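Local coordinates for protein thiamine pyrophosphokinase (Candida albicans, PDB 2G9Z) that catalyses the transfer of a pyrophosphate group from ATP to thiamine, forming the cofactor thiamine pyrophosphate, at residues 63-68 / 203-208; 75-80 / 95-100; 118-123 / 141-146. One frame throughout, in Å; residues are numbered along the deposited sequence.

Interaction 1: 63-68 / 203-208; sequences HNVLLI and IDITIY
His63 meets the loop end of 203-208 with CG beside its backbone N and anti to the carbonyl carbon (chi1 -68°); Ile203 CD1 lies over one face of the ring, toward the rim, and Asp204 O meets the ring edge in plane, 3.3 Å from His63 CD2. Tyr208 CG is likewise beside its own N, and Asn64 CG meets the tyrosine ring at its edge, 3.9 Å from Tyr208 CE2, with the amide and ring planes 77° apart.

Between these ends the strands pair in parallel. Val65 uses both backbone groups, its N giving to Thr206 O (2.8 Å) and its O accepting from Tyr208 N (2.8 Å). These are neighbouring central strands of a Rossmann-like sheet, at the point where the chain, having laid down the strands on one side of 64-68, returns to add those on its other side. On the Val65 face, Val65 CG2 rests on Ile205 CG2 at 3.9 Å, beta-branched residues that suit strands, and Ile163 and Tyr167 of helix 155-170 cover Val65. Toward helix 77-81, the Leu66 side chain crosses that of Tyr208 at about a right angle, Leu66 CD1 4.2 Å from Tyr208 CB. His63 ND1 bonds to Glu85, outside this pair of strands.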
loop_
_atom_site.group_PDB
_atom_site.type_symbol
_atom_site.label_atom_id
_atom_site.label_comp_id
_atom_site.label_asym_id
_atom_site.label_seq_id
_atom_site.Cartn_x
_atom_site.Cartn_y
_atom_site.Cartn_z
ATOM N N HIS A 63 -0.411 26.231 9.276
ATOM C CA HIS A 63 -1.765 25.702 9.417
ATOM C C HIS A 63 -1.760 24.178 9.421
ATOM O O HIS A 63 -1.956 23.542 8.382
ATOM C CB HIS A 63 -2.653 26.214 8.282
ATOM C CG HIS A 63 -2.928 27.684 8.347
ATOM N ND1 HIS A 63 -3.658 28.258 9.366
ATOM C CD2 HIS A 63 -2.562 28.698 7.527
ATOM C CE1 HIS A 63 -3.729 29.564 9.172
ATOM N NE2 HIS A 63 -3.072 29.856 8.063
ATOM N N ASN A 64 -1.541 23.605 10.600
ATOM C CA ASN A 64 -1.497 22.159 10.772
ATOM C C ASN A 64 -2.861 21.553 11.059
ATOM O O ASN A 64 -3.589 22.000 11.946
ATOM C CB ASN A 64 -0.543 21.794 11.910
ATOM C CG ASN A 64 0.905 22.095 11.579
ATOM O OD1 ASN A 64 1.756 22.144 12.467
ATOM N ND2 ASN A 64 1.195 22.289 10.298
ATOM N N VAL A 65 -3.184 20.515 10.299
ATOM C CA VAL A 65 -4.438 19.801 10.433
ATOM C C VAL A 65 -4.116 18.334 10.665
ATOM O O VAL A 65 -3.184 17.801 10.062
ATOM C CB VAL A 65 -5.274 19.888 9.137
ATOM C CG1 VAL A 65 -6.570 19.100 9.299
ATOM C CG2 VAL A 65 -5.550 21.337 8.791
ATOM N N LEU A 66 -4.882 17.695 11.542
ATOM C CA LEU A 66 -4.716 16.276 11.822
ATOM C C LEU A 66 -5.972 15.560 11.336
ATOM O O LEU A 66 -7.082 15.873 11.773
ATOM C CB LEU A 66 -4.538 16.026 13.323
ATOM C CG LEU A 66 -4.446 14.554 13.751
ATOM C CD1 LEU A 66 -3.232 13.910 13.101
ATOM C CD2 LEU A 66 -4.345 14.451 15.265
ATOM N N LEU A 67 -5.801 14.621 10.414
ATOM C CA LEU A 67 -6.922 13.860 9.886
ATOM C C LEU A 67 -6.758 12.431 10.383
ATOM O O LEU A 67 -5.737 11.793 10.130
ATOM C CB LEU A 67 -6.923 13.905 8.359
ATOM C CG LEU A 67 -7.974 13.059 7.632
ATOM C CD1 LEU A 67 -9.366 13.309 8.213
ATOM C CD2 LEU A 67 -7.943 13.407 6.143
ATOM N N ILE A 68 -7.766 11.933 11.090
ATOM C CA ILE A 68 -7.708 10.590 11.655
ATOM C C ILE A 68 -8.664 9.598 11.017
ATOM O O ILE A 68 -9.883 9.717 11.151
ATOM C CB ILE A 68 -7.995 10.630 13.171
ATOM C CG1 ILE A 68 -7.070 11.651 13.841
ATOM C CG2 ILE A 68 -7.809 9.233 13.780
ATOM C CD1 ILE A 68 -7.424 11.956 15.279
ATOM N N ILE A 203 -3.252 29.864 0.619
ATOM C CA ILE A 203 -3.166 29.497 2.026
ATOM C C ILE A 203 -2.406 28.180 2.170
ATOM O O ILE A 203 -2.797 27.156 1.610
ATOM C CB ILE A 203 -4.567 29.371 2.672
ATOM C CG1 ILE A 203 -4.416 29.001 4.152
ATOM C CG2 ILE A 203 -5.404 28.343 1.925
ATOM C CD1 ILE A 203 -5.720 28.957 4.913
ATOM N N ASP A 204 -1.305 28.227 2.912
ATOM C CA ASP A 204 -0.468 27.055 3.129
ATOM C C ASP A 204 -1.024 26.164 4.227
ATOM O O ASP A 204 -1.135 26.573 5.381
ATOM C CB ASP A 204 0.952 27.488 3.488
ATOM C CG ASP A 204 1.599 28.310 2.395
ATOM O OD1 ASP A 204 1.738 27.793 1.267
ATOM O OD2 ASP A 204 1.965 29.474 2.664
ATOM N N ILE A 205 -1.362 24.937 3.854
ATOM C CA ILE A 205 -1.919 23.974 4.790
ATOM C C ILE A 205 -1.084 22.698 4.812
ATOM O O ILE A 205 -0.647 22.210 3.771
ATOM C CB ILE A 205 -3.366 23.586 4.390
ATOM C CG1 ILE A 205 -4.225 24.843 4.226
ATOM C CG2 ILE A 205 -3.969 22.658 5.435
ATOM C CD1 ILE A 205 -4.369 25.655 5.480
ATOM N N THR A 206 -0.861 22.173 6.009
ATOM C CA THR A 206 -0.126 20.930 6.187
ATOM C C THR A 206 -1.096 19.974 6.869
ATOM O O THR A 206 -1.568 20.239 7.977
ATOM C CB THR A 206 1.119 21.116 7.086
ATOM O OG1 THR A 206 2.066 21.968 6.428
ATOM C CG2 THR A 206 1.773 19.770 7.371
ATOM N N ILE A 207 -1.416 18.877 6.191
ATOM C CA ILE A 207 -2.338 17.894 6.737
ATOM C C ILE A 207 -1.639 16.585 7.088
ATOM O O ILE A 207 -1.122 15.890 6.215
ATOM C CB ILE A 207 -3.463 17.552 5.742
ATOM C CG1 ILE A 207 -4.171 18.823 5.275
ATOM C CG2 ILE A 207 -4.470 16.612 6.415
ATOM C CD1 ILE A 207 -5.217 18.565 4.195
ATOM N N TYR A 208 -1.628 16.264 8.376
ATOM C CA TYR A 208 -1.039 15.026 8.863
ATOM C C TYR A 208 -2.180 14.020 8.873
ATOM O O TYR A 208 -3.202 14.241 9.527
ATOM C CB TYR A 208 -0.481 15.236 10.271
ATOM C CG TYR A 208 0.722 16.153 10.295
ATOM C CD1 TYR A 208 1.962 15.717 9.829
ATOM C CD2 TYR A 208 0.614 17.468 10.743
ATOM C CE1 TYR A 208 3.067 16.568 9.808
ATOM C CE2 TYR A 208 1.713 18.329 10.725
ATOM C CZ TYR A 208 2.935 17.871 10.255
ATOM O OH TYR A 208 4.022 18.718 10.228
HETATM O O HOH W 1 1.539 25.645 7.331
#

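Interaction 2: 75-80 / 95-100; sequences IDLISL and NSLYEY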
loop_
_atom_site.group_PDB
_atom_site.type_symbol
_atom_site.label_atom_id
_atom_site.label_comp_id
_atom_site.label_asym_id
_atom_site.label_seq_id
_atom_site.Cartn_x
_atom_site.Cartn_y
_atom_site.Cartn_z
ATOM N N ILE A 75 0.821 5.937 17.215
ATOM C CA ILE A 75 1.784 7.019 17.387
ATOM C C ILE A 75 1.525 7.820 18.656
ATOM O O ILE A 75 0.582 7.549 19.401
ATOM C CB ILE A 75 1.735 8.020 16.214
ATOM C CG1 ILE A 75 0.390 8.753 16.221
ATOM C CG2 ILE A 75 1.944 7.293 14.898
ATOM C CD1 ILE A 75 0.387 10.048 15.439
ATOM N N ASP A 76 2.374 8.815 18.886
ATOM C CA ASP A 76 2.241 9.695 20.037
ATOM C C ASP A 76 1.213 10.753 19.637
ATOM O O ASP A 76 1.562 11.884 19.292
ATOM C CB ASP A 76 3.582 10.356 20.354
ATOM C CG ASP A 76 3.517 11.255 21.573
ATOM O OD1 ASP A 76 2.396 11.567 22.034
ATOM O OD2 ASP A 76 4.593 11.658 22.066
ATOM N N LEU A 77 -0.055 10.360 19.686
ATOM C CA LEU A 77 -1.172 11.219 19.315
ATOM C C LEU A 77 -1.172 12.597 19.961
ATOM O O LEU A 77 -1.282 13.611 19.271
ATOM C CB LEU A 77 -2.490 10.513 19.638
ATOM C CG LEU A 77 -3.769 11.252 19.239
ATOM C CD1 LEU A 77 -3.803 11.450 17.725
ATOM C CD2 LEU A 77 -4.974 10.455 19.702
ATOM N N ILE A 78 -1.052 12.636 21.284
ATOM C CA ILE A 78 -1.072 13.904 22.008
ATOM C C ILE A 78 -0.039 14.923 21.535
ATOM O O ILE A 78 -0.345 16.109 21.427
ATOM C CB ILE A 78 -0.918 13.674 23.534
ATOM C CG1 ILE A 78 -2.251 13.195 24.123
ATOM C CG2 ILE A 78 -0.504 14.968 24.232
ATOM C CD1 ILE A 78 -2.819 11.952 23.472
ATOM N N SER A 79 1.178 14.470 21.254
ATOM C CA SER A 79 2.221 15.382 20.795
ATOM C C SER A 79 1.843 16.018 19.457
ATOM O O SER A 79 2.035 17.217 19.251
ATOM C CB SER A 79 3.552 14.637 20.645
ATOM O OG SER A 79 3.942 14.038 21.869
ATOM N N LEU A 80 1.307 15.202 18.555
ATOM C CA LEU A 80 0.908 15.674 17.236
ATOM C C LEU A 80 -0.290 16.610 17.369
ATOM O O LEU A 80 -0.301 17.710 16.815
ATOM C CB LEU A 80 0.537 14.484 16.345
ATOM C CG LEU A 80 0.918 14.557 14.861
ATOM C CD1 LEU A 80 0.222 13.429 14.115
ATOM C CD2 LEU A 80 0.529 15.894 14.273
ATOM N N ASN A 95 -13.694 6.401 16.455
ATOM C CA ASN A 95 -13.557 5.242 17.338
ATOM C C ASN A 95 -12.090 5.090 17.708
ATOM O O ASN A 95 -11.743 4.867 18.872
ATOM C CB ASN A 95 -14.013 3.952 16.646
ATOM C CG ASN A 95 -15.462 3.997 16.205
ATOM O OD1 ASN A 95 -16.273 4.726 16.769
ATOM N ND2 ASN A 95 -15.799 3.196 15.202
ATOM N N SER A 96 -11.234 5.201 16.696
ATOM C CA SER A 96 -9.794 5.079 16.883
ATOM C C SER A 96 -9.316 6.096 17.910
ATOM O O SER A 96 -8.516 5.779 18.795
ATOM C CB SER A 96 -9.073 5.303 15.549
ATOM O OG SER A 96 -9.567 4.420 14.550
ATOM N N LEU A 97 -9.809 7.325 17.785
ATOM C CA LEU A 97 -9.445 8.388 18.713
ATOM C C LEU A 97 -9.970 8.060 20.104
ATOM O O LEU A 97 -9.261 8.202 21.098
ATOM C CB LEU A 97 -10.035 9.723 18.253
ATOM C CG LEU A 97 -9.853 10.905 19.209
ATOM C CD1 LEU A 97 -8.372 11.165 19.434
ATOM C CD2 LEU A 97 -10.531 12.140 18.628
ATOM N N TYR A 98 -11.220 7.617 20.159
ATOM C CA TYR A 98 -11.870 7.266 21.416
ATOM C C TYR A 98 -11.106 6.173 22.166
ATOM O O TYR A 98 -10.755 6.338 23.331
ATOM C CB TYR A 98 -13.300 6.788 21.140
ATOM C CG TYR A 98 -14.133 6.539 22.384
ATOM C CD1 TYR A 98 -14.889 7.561 22.957
ATOM C CD2 TYR A 98 -14.161 5.281 22.989
ATOM C CE1 TYR A 98 -15.656 7.339 24.103
ATOM C CE2 TYR A 98 -14.918 5.046 24.132
ATOM C CZ TYR A 98 -15.665 6.079 24.684
ATOM O OH TYR A 98 -16.419 5.852 25.812
ATOM N N GLU A 99 -10.849 5.061 21.482
ATOM C CA GLU A 99 -10.159 3.912 22.069
ATOM C C GLU A 99 -8.717 4.166 22.489
ATOM O O GLU A 99 -8.167 3.425 23.304
ATOM C CB GLU A 99 -10.207 2.731 21.094
ATOM C CG GLU A 99 -11.615 2.386 20.634
ATOM C CD GLU A 99 -11.644 1.290 19.587
ATOM O OE1 GLU A 99 -10.871 1.378 18.608
ATOM O OE2 GLU A 99 -12.451 0.347 19.735
ATOM N N TYR A 100 -8.102 5.206 21.935
ATOM C CA TYR A 100 -6.720 5.543 22.266
ATOM C C TYR A 100 -6.571 5.802 23.763
ATOM O O TYR A 100 -5.515 5.552 24.349
ATOM C CB TYR A 100 -6.287 6.795 21.502
ATOM C CG TYR A 100 -4.858 7.216 21.748
ATOM C CD1 TYR A 100 -3.795 6.542 21.144
ATOM C CD2 TYR A 100 -4.566 8.305 22.568
ATOM C CE1 TYR A 100 -2.481 6.947 21.345
ATOM C CE2 TYR A 100 -3.254 8.717 22.777
ATOM C CZ TYR A 100 -2.217 8.034 22.159
ATOM O OH TYR A 100 -0.925 8.456 22.341
#
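Tyr100 lays its ring against Leu77, and its side chain can be followed outward from the helix 93-100. CB points toward 75-80, and CG is anti to the backbone N (chi1 -179°). At the root of the ring, CG and CD2 lie against Leu77 CD2; Tyr100 CD2 is 3.6 Å from Leu77 CD2. Farther out the two edges part company: Tyr100 CE2 meets Ile78 CD1, which comes in near the ring plane at 3.3 Å, while Tyr100 CE1 approaches the carbonyl oxygen of Ile75 at 3.7 Å. CZ lies beneath Leu77 CB, 3.5 Å away, in a CH-pi contact offset toward the rim. The side chains thus slide past each other in opposite directions, the base of Leu77 over the tip of Tyr100 and its CD2 over the root. At the tip, Tyr100 OH accepts a weak, bent hydrogen bond from Leu77 N (3.4 Å, 132°).

That N-H belongs to the first turn of helix 77-81, and it also makes a weak bond to Ile75 O, closing an inverse gamma turn centred on Asp76. Asp76 is the N-cap: its OD1 accepts from Ser79 N at 3.2 Å, met from above the carboxylate plane. A tyrosine suits this place because its apolar ring packs on Leu77 and Ile78, while its hydroxyl can meet the polar backbone at the helix start.

Leu77 CD2 also presses tightly on Leu97 CD1. Beyond the pair, Leu97 packs on Tyr138 of helix 132-139, and Leu77 on Leu66 and Leu210, so helix 77-81 packs on both helix 93-100 and strands 64-68 and 205-210.

Interaction 3: 118-123 / 141-146; sequences YIPDYI and HGSKII
Ile119 begins the contact by crossing His141 at about a right angle, its CD1 3.5 Å from His141 CB, with its CG2 branch turned to the Ser143 hydroxyl. Next, Pro120, which has no N-H to offer, takes part through its carbonyl: Ser143 OG donates to Pro120 O at 2.9 Å, in the carbonyl plane and on a lone pair, with Tyr138 O as a weak second or alternative acceptor. Gly142, just before Ser143, has a positive phi (100°) at which a side chain would jam against the preceding carbonyl.

Asp121 O then accepts from Lys144 N, which stands above the carbonyl plane, while Asp121 OD2 accepts from Ile87 N. Here the parallel pairing proper starts, joining the two strands of a beta-alpha-beta unit whose helix is 132-139; strand 144-147 is the outermost on this side of the sheet, and Asp126 and Asp128, just past strand 122-125, bind magnesium.

Tyr122 lies alongside Lys144, both pointing the same way, with Tyr122 CE1 3.3 Å from Lys144 CD. Lys144, extended beyond CG, carries NZ out to a salt bridge with Glu174, and the tyrosine hydroxyl bonds to His166 and Trp176. On the other face, Ile123 CB is 3.8 Å from Ile145 CD1, and Ile123 also packs on Tyr138 of helix 132-139. Ile123 N gives to Lys144 O (2.9 Å). Ile146 N gives to Ile123 O (2.9 Å, 174°).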
loop_
_atom_site.group_PDB
_atom_site.type_symbol
_atom_site.label_atom_id
_atom_site.label_comp_id
_atom_site.label_asym_id
_atom_site.label_seq_id
_atom_site.Cartn_x
_atom_site.Cartn_y
_atom_site.Cartn_z
ATOM N N TYR A 118 -9.422 15.974 24.347
ATOM C CA TYR A 118 -9.101 15.881 22.933
ATOM C C TYR A 118 -10.342 15.606 22.104
ATOM O O TYR A 118 -10.578 14.481 21.660
ATOM C CB TYR A 118 -8.047 14.793 22.742
ATOM C CG TYR A 118 -6.811 15.066 23.570
ATOM C CD1 TYR A 118 -5.792 15.883 23.085
ATOM C CD2 TYR A 118 -6.694 14.566 24.869
ATOM C CE1 TYR A 118 -4.684 16.200 23.874
ATOM C CE2 TYR A 118 -5.592 14.878 25.666
ATOM C CZ TYR A 118 -4.593 15.695 25.162
ATOM O OH TYR A 118 -3.506 16.008 25.945
ATOM N N ILE A 119 -11.135 16.655 21.908
ATOM C CA ILE A 119 -12.359 16.554 21.133
ATOM C C ILE A 119 -12.060 17.026 19.721
ATOM O O ILE A 119 -11.534 18.119 19.521
ATOM C CB ILE A 119 -13.478 17.441 21.726
ATOM C CG1 ILE A 119 -13.630 17.168 23.227
ATOM C CG2 ILE A 119 -14.782 17.176 21.000
ATOM C CD1 ILE A 119 -13.948 15.725 23.577
ATOM N N PRO A 120 -12.385 16.203 18.718
ATOM C CA PRO A 120 -12.118 16.601 17.336
ATOM C C PRO A 120 -13.024 17.743 16.886
ATOM O O PRO A 120 -14.186 17.830 17.292
ATOM C CB PRO A 120 -12.369 15.310 16.563
ATOM C CG PRO A 120 -13.494 14.691 17.331
ATOM C CD PRO A 120 -13.072 14.900 18.773
ATOM N N ASP A 121 -12.482 18.622 16.053
ATOM C CA ASP A 121 -13.243 19.751 15.538
ATOM C C ASP A 121 -14.382 19.276 14.645
ATOM O O ASP A 121 -15.504 19.776 14.739
ATOM C CB ASP A 121 -12.320 20.681 14.758
ATOM C CG ASP A 121 -11.324 21.385 15.652
ATOM O OD1 ASP A 121 -11.666 22.463 16.180
ATOM O OD2 ASP A 121 -10.209 20.851 15.843
ATOM N N TYR A 122 -14.092 18.305 13.782
ATOM C CA TYR A 122 -15.091 17.767 12.863
ATOM C C TYR A 122 -15.036 16.244 12.797
ATOM O O TYR A 122 -13.971 15.643 12.936
ATOM C CB TYR A 122 -14.854 18.290 11.439
ATOM C CG TYR A 122 -14.925 19.788 11.245
ATOM C CD1 TYR A 122 -16.122 20.412 10.882
ATOM C CD2 TYR A 122 -13.785 20.577 11.373
ATOM C CE1 TYR A 122 -16.176 21.785 10.643
ATOM C CE2 TYR A 122 -13.825 21.953 11.143
ATOM C CZ TYR A 122 -15.024 22.546 10.777
ATOM O OH TYR A 122 -15.057 23.898 10.540
ATOM N N ILE A 123 -16.193 15.633 12.579
ATOM C CA ILE A 123 -16.304 14.188 12.408
ATOM C C ILE A 123 -17.159 14.081 11.154
ATOM O O ILE A 123 -18.316 14.500 11.163
ATOM C CB ILE A 123 -17.037 13.509 13.576
ATOM C CG1 ILE A 123 -16.199 13.612 14.853
ATOM C CG2 ILE A 123 -17.305 12.050 13.228
ATOM C CD1 ILE A 123 -16.859 12.984 16.069
ATOM N N HIS A 141 -19.774 16.507 23.097
ATOM C CA HIS A 141 -18.629 17.314 23.492
ATOM C C HIS A 141 -18.296 18.446 22.536
ATOM O O HIS A 141 -17.246 19.078 22.653
ATOM C CB HIS A 141 -17.396 16.438 23.725
ATOM C CG HIS A 141 -17.350 15.819 25.087
ATOM N ND1 HIS A 141 -18.054 14.679 25.414
ATOM C CD2 HIS A 141 -16.702 16.196 26.214
ATOM C CE1 HIS A 141 -17.838 14.379 26.683
ATOM N NE2 HIS A 141 -17.021 15.284 27.191
ATOM N N GLY A 142 -19.188 18.709 21.586
ATOM C CA GLY A 142 -18.966 19.816 20.673
ATOM C C GLY A 142 -18.417 19.538 19.288
ATOM O O GLY A 142 -18.300 20.462 18.484
ATOM N N SER A 143 -18.068 18.287 18.999
ATOM C CA SER A 143 -17.545 17.952 17.680
ATOM C C SER A 143 -18.580 18.316 16.622
ATOM O O SER A 143 -19.763 18.032 16.791
ATOM C CB SER A 143 -17.235 16.454 17.591
ATOM O OG SER A 143 -16.171 16.093 18.455
ATOM N N LYS A 144 -18.135 18.952 15.543
ATOM C CA LYS A 144 -19.029 19.325 14.454
ATOM C C LYS A 144 -19.242 18.097 13.582
ATOM O O LYS A 144 -18.301 17.596 12.958
ATOM C CB LYS A 144 -18.418 20.453 13.618
ATOM C CG LYS A 144 -18.119 21.714 14.417
ATOM C CD LYS A 144 -17.514 22.794 13.539
ATOM C CE LYS A 144 -17.218 24.049 14.342
ATOM N NZ LYS A 144 -16.673 25.132 13.481
ATOM N N ILE A 145 -20.483 17.623 13.538
ATOM C CA ILE A 145 -20.844 16.442 12.770
ATOM C C ILE A 145 -21.302 16.743 11.351
ATOM O O ILE A 145 -22.249 17.499 11.140
ATOM C CB ILE A 145 -21.978 15.667 13.461
ATOM C CG1 ILE A 145 -21.603 15.377 14.916
ATOM C CG2 ILE A 145 -22.280 14.385 12.689
ATOM C CD1 ILE A 145 -20.294 14.636 15.087
ATOM N N ILE A 146 -20.639 16.135 10.374
ATOM C CA ILE A 146 -21.014 16.335 8.984
ATOM C C ILE A 146 -21.245 14.988 8.316
ATOM O O ILE A 146 -20.307 14.356 7.837
ATOM C CB ILE A 146 -19.925 17.103 8.206
ATOM C CG1 ILE A 146 -19.627 18.433 8.902
ATOM C CG2 ILE A 146 -20.388 17.354 6.780
ATOM C CD1 ILE A 146 -18.545 19.253 8.214
HETATM O O HOH W 2 -13.748 24.135 14.793
#

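In the fold
Interactions 1 and 3 belong to one sheet, the first joining neighbouring strands in its middle, the third its outermost pair on one side. All three are partly buried. Interaction 1 is nearest the chain centre (about 9 Å between centres, against 17 and 21 Å), with one aliphatic face (Val65, Ile207), one mixed face, and exposed His63 and Asp204 at its start. Interaction 3, at the sheet edge, has no fully exposed touching residue; it adds a serine-carbonyl bond and a lysine salt-bridged beyond the sheet. Interaction 2 joins helices through ring-aliphatic packing and one weak bond, with Asp76 exposed. It touches both others: Leu80 CD1 lies 3.6 Å from Leu66 CD1, and Leu97 CD2 3.8 Å from Pro120 CD.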